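Side-chain contacts in acyl-ACP thioesterase (Bacteroides thetaiotaomicron, PDB 2ESS), which probably hydrolyses the thioester of fatty acyl-acyl carrier proteins, releasing free fatty acids, and is built from two hot-dog domains: residues S150-T155 and R201-Y206; F218-V223 and F228-K233. All coordinates share one frame; numbering follows the deposited sequence.

Contact 1 (S150-T155 and R201-Y206)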
# COMPACT_ATOMS: atom_id res chain seq x y z
N SER A 150 18.43 5.47 18.08
CA SER A 150 19.57 4.71 18.57
C SER A 150 19.11 3.30 18.93
O SER A 150 17.93 2.98 18.78
CB SER A 150 20.23 5.41 19.76
OG SER A 150 19.27 5.76 20.73
N ARG A 151 20.03 2.47 19.39
CA ARG A 151 19.74 1.07 19.71
C ARG A 151 18.54 0.94 20.64
O ARG A 151 18.42 1.66 21.63
CB ARG A 151 20.99 0.36 20.29
CG ARG A 151 20.74 -0.57 21.50
CD ARG A 151 21.49 -1.91 21.41
NE ARG A 151 22.93 -1.78 21.18
CZ ARG A 151 23.90 -2.11 22.04
NH1 ARG A 151 23.65 -2.62 23.27
NH2 ARG A 151 25.16 -1.92 21.65
N ILE A 152 17.69 -0.01 20.34
CA ILE A 152 16.46 -0.27 21.09
C ILE A 152 16.66 -1.53 21.92
O ILE A 152 17.09 -2.56 21.40
CB ILE A 152 15.32 -0.51 20.11
CG1 ILE A 152 15.14 0.73 19.20
CG2 ILE A 152 14.07 -0.96 20.85
CD1 ILE A 152 14.34 0.52 17.93
N LYS A 153 16.38 -1.46 23.22
CA LYS A 153 16.51 -2.63 24.08
C LYS A 153 15.14 -3.31 24.31
O LYS A 153 14.17 -2.63 24.61
CB LYS A 153 17.14 -2.24 25.42
CG LYS A 153 17.32 -3.41 26.42
N VAL A 154 15.08 -4.63 24.15
CA VAL A 154 13.85 -5.40 24.42
C VAL A 154 14.18 -6.59 25.35
O VAL A 154 14.94 -7.47 24.99
CB VAL A 154 13.19 -5.90 23.10
CG1 VAL A 154 11.89 -6.65 23.37
CG2 VAL A 154 12.96 -4.71 22.13
N THR A 155 13.61 -6.60 26.54
CA THR A 155 13.96 -7.61 27.56
C THR A 155 13.09 -8.87 27.48
O THR A 155 13.57 -9.97 27.78
CB THR A 155 13.85 -7.02 28.99
OG1 THR A 155 14.80 -5.97 29.15
CG2 THR A 155 14.10 -8.10 30.07
N ARG A 201 5.75 9.15 18.27
CA ARG A 201 7.08 8.77 17.79
C ARG A 201 7.13 7.30 17.49
O ARG A 201 6.59 6.49 18.23
CB ARG A 201 8.16 9.13 18.80
CG ARG A 201 9.58 8.84 18.23
CD ARG A 201 10.59 9.58 18.91
NE ARG A 201 11.91 9.09 18.51
CZ ARG A 201 12.85 9.80 17.89
NH1 ARG A 201 12.63 11.07 17.50
NH2 ARG A 201 14.03 9.21 17.65
N PHE A 202 7.77 6.96 16.37
CA PHE A 202 7.87 5.62 15.88
C PHE A 202 9.27 5.38 15.33
O PHE A 202 9.77 6.15 14.49
CB PHE A 202 6.79 5.36 14.83
CG PHE A 202 6.84 3.98 14.25
CD1 PHE A 202 6.34 2.90 14.95
CD2 PHE A 202 7.42 3.76 13.01
CE1 PHE A 202 6.42 1.63 14.44
CE2 PHE A 202 7.50 2.53 12.50
CZ PHE A 202 6.99 1.45 13.22
N GLU A 203 9.93 4.33 15.81
CA GLU A 203 11.26 4.00 15.34
C GLU A 203 11.37 2.55 14.88
O GLU A 203 10.73 1.69 15.43
CB GLU A 203 12.29 4.23 16.43
CG GLU A 203 12.24 5.56 17.10
CD GLU A 203 13.21 5.68 18.28
OE1 GLU A 203 14.09 4.81 18.45
OE2 GLU A 203 13.06 6.65 19.05
N MSE A 204 12.14 2.32 13.85
CA MSE A 204 12.44 1.00 13.30
C MSE A 204 13.95 0.86 13.27
O MSE A 204 14.68 1.84 12.93
CB MSE A 204 11.97 0.89 11.87
CG MSE A 204 10.47 0.89 11.73
SE MSE A 204 9.73 -0.78 12.59
CE MSE A 204 10.82 -2.28 11.82
N ALA A 205 14.41 -0.33 13.64
CA ALA A 205 15.80 -0.75 13.43
C ALA A 205 15.78 -2.04 12.62
O ALA A 205 15.16 -3.02 13.03
CB ALA A 205 16.52 -0.98 14.76
N TYR A 206 16.49 -2.06 11.51
CA TYR A 206 16.40 -3.20 10.57
C TYR A 206 17.66 -3.97 10.77
O TYR A 206 18.76 -3.49 10.47
CB TYR A 206 16.24 -2.71 9.12
CG TYR A 206 14.91 -2.05 8.90
CD1 TYR A 206 13.75 -2.83 8.73
CD2 TYR A 206 14.78 -0.68 8.90
CE1 TYR A 206 12.50 -2.25 8.58
CE2 TYR A 206 13.52 -0.10 8.72
CZ TYR A 206 12.40 -0.88 8.55
OH TYR A 206 11.17 -0.28 8.39
O HOH W 1 16.01 5.48 19.94
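Ile152 reaches strand 199-206 with the end of its longer branch: the methyl CD1 meets Ala205 CB at 4.1 Å, an apolar touch of one methyl on another. With CG1 anti to the carbonyl carbon (chi1 -59°) and chi2 extended, the branch ends with CD1 against Ala205. The CG1 carbon of Ile152 passes 4.3 Å from Glu203 OE1, so the buried carboxylate has an aliphatic neighbour on its OE1 side. The polar link comes through water 1, which accepts from Ser150 N at 3.1 Å and donates to Glu203 OE1 in a notably short bond of 2.5 Å, tying the loop backbone to the carboxylate without a direct bond.

The second oxygen is held within the strand. Arg201 turns side-on and directs two nitrogens at the single atom Glu203 OE2, NE at 2.8 Å and NH2 at 3.1 Å. That oxygen lies in the guanidinium plane, but only NE approaches it near the carboxylate plane, on the anti side; NH2 comes from above that plane. The carboxylate is thus gripped at both oxygens, by the water on OE1 and by Arg201 on OE2.

The segment 150-155 is a linker crossing one surface of the hot-dog sheet, where strand 199-206 runs between strands 58-69 and 238-247; Arg201 also pairs with Glu68, and helix 178-186 packs against Phe202 and Met204.

Contact 2 (F218-V223 and F228-K233); sequences FFCDEV and FHVEVK
Lys233 lays its extended chain over one face of the Phe219 ring, crossing that side chain at about a right angle. CE sits 3.7 Å above the ring plane of Phe219, offset toward the rim, and NZ follows in a cation-pi contact, 4.4 Å from the ring centroid and 22° off the normal. Phe219 CG is anti to its carbonyl carbon (chi1 -54°), which places the ring beside the neighbouring strand and sets Glu231 O at its edge, near the ring plane. A leucine in place of Phe219 would probably leave the Lys233 ammonium without its aromatic partner and open a gap beneath the lysine's methylenes.

The strands form an antiparallel beta hairpin, part of the hot-dog sheet. Phe219 with Glu231 and Asp221 with His229 are its hydrogen-bonded pairs, each joined by two backbone bonds; Asp221 N reaches His229 O at 2.8 Å.

On the face that carries Phe219 lies the His229 imidazole, with Val223 CG1 over its centre, 3.7 Å above it. Glu227 and Lys153 bind the two ring nitrogens, fixing its rotation.

On the opposite face of the sheet, Val232 CG1 makes a CH-pi contact over the Phe218 ring, nearer its rim, while Cys220 SG meets the edge of Phe228 in a sulfur-aromatic contact. Glu222, extended beyond CG, runs alongside Phe228 with its CG 3.4 Å from CE2 of that ring, the carboxylate and ring planes 20° apart.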
# COMPACT_ATOMS: atom_id res chain seq x y z
N PHE A 218 6.86 -12.01 17.71
CA PHE A 218 6.86 -10.63 18.15
C PHE A 218 6.93 -10.60 19.65
O PHE A 218 6.15 -11.25 20.31
CB PHE A 218 5.58 -9.93 17.70
CG PHE A 218 5.46 -9.80 16.21
CD1 PHE A 218 5.14 -10.88 15.43
CD2 PHE A 218 5.71 -8.60 15.59
CE1 PHE A 218 5.08 -10.77 14.06
CE2 PHE A 218 5.63 -8.50 14.25
CZ PHE A 218 5.31 -9.59 13.48
N PHE A 219 7.88 -9.83 20.17
CA PHE A 219 8.08 -9.67 21.61
C PHE A 219 7.94 -8.21 21.92
O PHE A 219 8.35 -7.35 21.13
CB PHE A 219 9.47 -10.13 22.00
CG PHE A 219 9.78 -11.50 21.55
CD1 PHE A 219 10.08 -11.75 20.22
CD2 PHE A 219 9.78 -12.55 22.45
CE1 PHE A 219 10.36 -13.04 19.79
CE2 PHE A 219 10.08 -13.83 22.03
CZ PHE A 219 10.35 -14.07 20.69
N CYS A 220 7.39 -7.93 23.10
CA CYS A 220 7.07 -6.58 23.47
C CYS A 220 7.30 -6.28 24.95
O CYS A 220 6.89 -7.05 25.80
CB CYS A 220 5.63 -6.32 23.11
SG CYS A 220 5.22 -4.63 23.34
N ASP A 221 8.01 -5.18 25.23
CA ASP A 221 8.14 -4.59 26.58
C ASP A 221 7.34 -3.30 26.61
O ASP A 221 7.58 -2.44 25.79
CB ASP A 221 9.58 -4.14 26.87
CG ASP A 221 10.55 -5.27 27.01
OD1 ASP A 221 10.14 -6.42 27.29
OD2 ASP A 221 11.76 -4.99 26.86
N GLU A 222 6.42 -3.14 27.56
CA GLU A 222 5.76 -1.87 27.74
C GLU A 222 6.52 -1.13 28.82
O GLU A 222 6.43 -1.47 29.99
CB GLU A 222 4.28 -2.03 28.09
CG GLU A 222 3.53 -0.70 28.14
CD GLU A 222 2.03 -0.81 28.48
OE1 GLU A 222 1.54 -1.95 28.71
OE2 GLU A 222 1.35 0.25 28.53
N VAL A 223 7.32 -0.14 28.43
CA VAL A 223 8.24 0.48 29.37
C VAL A 223 7.54 1.54 30.24
O VAL A 223 7.96 1.78 31.36
CB VAL A 223 9.51 1.04 28.68
CG1 VAL A 223 10.09 0.01 27.73
CG2 VAL A 223 9.24 2.32 27.98
N PHE A 228 6.36 1.51 24.08
CA PHE A 228 6.48 0.10 23.83
C PHE A 228 7.73 -0.19 23.04
O PHE A 228 8.03 0.48 22.06
CB PHE A 228 5.28 -0.40 23.05
CG PHE A 228 3.99 -0.18 23.72
CD1 PHE A 228 3.36 1.05 23.66
CD2 PHE A 228 3.38 -1.19 24.44
CE1 PHE A 228 2.14 1.24 24.29
CE2 PHE A 228 2.17 -0.99 25.05
CZ PHE A 228 1.56 0.23 24.98
N HIS A 229 8.46 -1.22 23.43
CA HIS A 229 9.61 -1.66 22.64
C HIS A 229 9.29 -3.04 22.12
O HIS A 229 8.84 -3.89 22.87
CB HIS A 229 10.89 -1.70 23.46
CG HIS A 229 11.33 -0.37 23.99
ND1 HIS A 229 12.50 -0.20 24.69
CD2 HIS A 229 10.75 0.86 23.93
CE1 HIS A 229 12.63 1.06 25.04
NE2 HIS A 229 11.58 1.73 24.60
N VAL A 230 9.52 -3.25 20.83
CA VAL A 230 9.13 -4.44 20.13
C VAL A 230 10.37 -5.03 19.44
O VAL A 230 11.23 -4.31 18.90
CB VAL A 230 7.98 -4.16 19.11
CG1 VAL A 230 7.62 -5.43 18.34
CG2 VAL A 230 6.74 -3.55 19.81
N GLU A 231 10.47 -6.34 19.51
CA GLU A 231 11.48 -7.09 18.80
C GLU A 231 10.76 -8.14 17.97
O GLU A 231 9.84 -8.77 18.46
CB GLU A 231 12.43 -7.74 19.82
CG GLU A 231 13.68 -8.33 19.26
CD GLU A 231 14.70 -8.68 20.37
OE1 GLU A 231 14.48 -9.69 21.07
OE2 GLU A 231 15.71 -7.93 20.53
N VAL A 232 11.14 -8.25 16.69
CA VAL A 232 10.66 -9.29 15.80
C VAL A 232 11.80 -10.28 15.57
O VAL A 232 12.93 -9.89 15.25
CB VAL A 232 10.16 -8.75 14.43
CG1 VAL A 232 9.48 -9.87 13.63
CG2 VAL A 232 9.19 -7.57 14.61
N LYS A 233 11.52 -11.57 15.75
CA LYS A 233 12.50 -12.63 15.51
C LYS A 233 11.99 -13.60 14.44
O LYS A 233 10.78 -13.84 14.32
CB LYS A 233 12.78 -13.44 16.77
CG LYS A 233 13.44 -12.69 17.86
CD LYS A 233 13.71 -13.60 19.04
CE LYS A 233 14.06 -12.79 20.27
NZ LYS A 233 14.36 -13.69 21.44

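How the contacts relate
Both segments of contact 1 precede those of contact 2 in the chain, with strand 199-206 leading on to strand 215-224. Their centres lie about 9 Å apart, and both belong to the one antiparallel sheet, in the family's C-terminal hot-dog region. Strand 238-247 separates strand 199-206 from the hairpin partner 227-234. The linker 150-155 spans this interval: its first residues, Ser150 and Ile152, meet strand 199-206, and its later ones meet the hairpin of contact 2, where Thr155 N probably hydrogen-bonds Asp221 OD2 and Val154 CG2 packs against Val230 O. One crossing segment thereby connects a central strand with the hairpin, away from the annotated calcium site.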